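Local coordinates for protein Exo beta-1,2-glucooligosaccharide sophorohydrolase (non-reducing end) (PDB 5Z06) that hydrolyses linear beta-1,2-glucan and beta-1,2-glucooligosaccharides of four or more glucose units, releasing sophorose from the non-reducing end, at residues N523-G527 with Y553-F557. Numbering follows the deposited sequence.
Sequences NLKVG and YTNYF
This is a small, buried, mainly apolar contact between a loop and the start of a helix. Residues 523-527 leave the short strand 522-523. Residues 553-557 lead into helix 556-573, with N555 at its N-cap. Both belong to the glycoamylase-like region of this GH144 enzyme, of the six-hairpin clan, whose members characteristically form an (alpha/alpha)6 barrel. The nearest CA pair is K525 CA and T554 CA, 6.3 Å apart. The segments bury 203 Å² between them. K525 is helix-like in phi/psi (-67/-39), while V526 is extended (-132/148); both point CB toward the other segment.

V526 (t) is the centre. Its CG2 lies 3.6 Å from Y553 CB and 3.6 Å from T554 CG2 (T554 is t). Its CG1 meets the ring edge of Y556 (m), 4.2 Å from Y556 CE1 and 3.8 Å from Y556 OH. Y556 OH is hydrogen-bonded with Y513 OH and D551 OD2. The m rotamer of Y553 carries its ring away.

K525 (chi1 m, chi2 and chi3 t) passes along the 553-554 backbone; chi4, near 106°, turns its end. K525 CD is 3.4 Å from Y553 O and 3.8 Å from T554 OG1. T554 OG1 donates to N555 O (2.7 Å). A water weakly joins K525 N (3.5 Å) to T554 OG1 (3.3 Å).

No direct hydrogen bond crosses between the segments. Their contact therefore rests on packing of V526 and the K525 methylenes, while K525 NZ (salt bridge to E558) and V526 O (hydrogen bond with N559 ND2) tie the loop to helix 556-573.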
loop_
_atom_site.group_PDB
_atom_site.type_symbol
_atom_site.label_atom_id
_atom_site.label_comp_id
_atom_site.label_asym_id
_atom_site.label_seq_id
_atom_site.Cartn_x
_atom_site.Cartn_y
_atom_site.Cartn_z
ATOM N N ASN A 523 16.741 -5.581 26.868
ATOM C CA ASN A 523 17.539 -6.706 26.512
ATOM C C ASN A 523 16.778 -7.670 25.622
ATOM O O ASN A 523 15.820 -8.298 26.056
ATOM C CB ASN A 523 18.021 -7.469 27.708
ATOM C CG ASN A 523 19.025 -8.485 27.293
ATOM O OD1 ASN A 523 18.669 -9.607 26.964
ATOM N ND2 ASN A 523 20.262 -8.053 27.145
ATOM N N LEU A 524 17.270 -7.820 24.403
ATOM C CA LEU A 524 16.614 -8.595 23.390
ATOM C C LEU A 524 17.180 -10.002 23.407
ATOM O O LEU A 524 18.319 -10.205 23.003
ATOM C CB LEU A 524 16.864 -7.927 22.025
ATOM C CG LEU A 524 15.887 -8.233 20.919
ATOM C CD1 LEU A 524 14.462 -7.863 21.334
ATOM C CD2 LEU A 524 16.299 -7.488 19.656
ATOM N N LYS A 525 16.402 -10.971 23.887
ATOM C CA LYS A 525 16.875 -12.359 23.914
ATOM C C LYS A 525 17.060 -12.953 22.526
ATOM O O LYS A 525 18.010 -13.680 22.262
ATOM C CB LYS A 525 15.936 -13.229 24.733
ATOM C CG LYS A 525 16.017 -12.965 26.233
ATOM C CD LYS A 525 14.910 -13.721 26.955
ATOM C CE LYS A 525 15.025 -13.645 28.464
ATOM N NZ LYS A 525 13.999 -12.735 29.037
ATOM N N VAL A 526 16.158 -12.632 21.622
ATOM C CA VAL A 526 16.199 -13.177 20.283
ATOM C C VAL A 526 16.025 -12.042 19.299
ATOM O O VAL A 526 15.308 -11.069 19.552
ATOM C CB VAL A 526 15.070 -14.190 20.117
ATOM C CG1 VAL A 526 14.822 -14.535 18.648
ATOM C CG2 VAL A 526 15.376 -15.443 20.926
ATOM N N GLY A 527 16.647 -12.187 18.152
ATOM C CA GLY A 527 16.381 -11.295 17.057
ATOM C C GLY A 527 17.640 -10.821 16.395
ATOM O O GLY A 527 18.642 -10.527 17.059
ATOM N N TYR A 553 14.605 -20.122 24.251
ATOM C CA TYR A 553 15.230 -18.797 24.386
ATOM C C TYR A 553 14.390 -17.699 25.003
ATOM O O TYR A 553 14.891 -16.919 25.784
ATOM C CB TYR A 553 15.612 -18.325 23.013
ATOM C CG TYR A 553 16.457 -19.313 22.294
ATOM C CD1 TYR A 553 17.688 -19.697 22.809
ATOM C CD2 TYR A 553 16.036 -19.878 21.116
ATOM C CE1 TYR A 553 18.491 -20.609 22.143
ATOM C CE2 TYR A 553 16.829 -20.784 20.442
ATOM C CZ TYR A 553 18.057 -21.145 20.954
ATOM O OH TYR A 553 18.840 -22.051 20.265
ATOM N N THR A 554 13.123 -17.612 24.627
ATOM C CA THR A 554 12.276 -16.531 25.087
ATOM C C THR A 554 10.824 -16.876 24.889
ATOM O O THR A 554 10.473 -17.696 24.026
ATOM C CB THR A 554 12.583 -15.200 24.310
ATOM O OG1 THR A 554 11.793 -14.118 24.830
ATOM C CG2 THR A 554 12.327 -15.339 22.795
ATOM N N ASN A 555 9.983 -16.230 25.679
ATOM C CA ASN A 555 8.582 -16.079 25.342
ATOM C C ASN A 555 8.474 -15.001 24.235
ATOM O O ASN A 555 9.144 -13.969 24.322
ATOM C CB ASN A 555 7.828 -15.622 26.550
ATOM C CG ASN A 555 6.399 -15.316 26.229
ATOM O OD1 ASN A 555 6.020 -14.148 26.057
ATOM N ND2 ASN A 555 5.600 -16.365 26.079
ATOM N N TYR A 556 7.631 -15.222 23.225
ATOM C CA TYR A 556 7.577 -14.302 22.079
ATOM C C TYR A 556 6.791 -13.009 22.280
ATOM O O TYR A 556 7.177 -11.995 21.731
ATOM C CB TYR A 556 7.275 -15.029 20.737
ATOM C CG TYR A 556 8.551 -15.648 20.321
ATOM C CD1 TYR A 556 9.512 -14.904 19.666
ATOM C CD2 TYR A 556 8.891 -16.904 20.769
ATOM C CE1 TYR A 556 10.748 -15.427 19.373
ATOM C CE2 TYR A 556 10.125 -17.455 20.475
ATOM C CZ TYR A 556 11.057 -16.711 19.789
ATOM O OH TYR A 556 12.282 -17.247 19.500
ATOM N N PHE A 557 5.750 -12.999 23.093
ATOM C CA PHE A 557 5.121 -11.735 23.388
ATOM C C PHE A 557 6.160 -10.817 24.038
ATOM O O PHE A 557 6.250 -9.657 23.686
ATOM C CB PHE A 557 3.945 -11.853 24.343
ATOM C CG PHE A 557 3.346 -10.524 24.676
ATOM C CD1 PHE A 557 2.493 -9.897 23.764
ATOM C CD2 PHE A 557 3.703 -9.846 25.836
ATOM C CE1 PHE A 557 1.972 -8.645 24.039
ATOM C CE2 PHE A 557 3.177 -8.590 26.115
ATOM C CZ PHE A 557 2.313 -7.991 25.221
HETATM O O HOH W 1 13.201 -11.130 25.254
#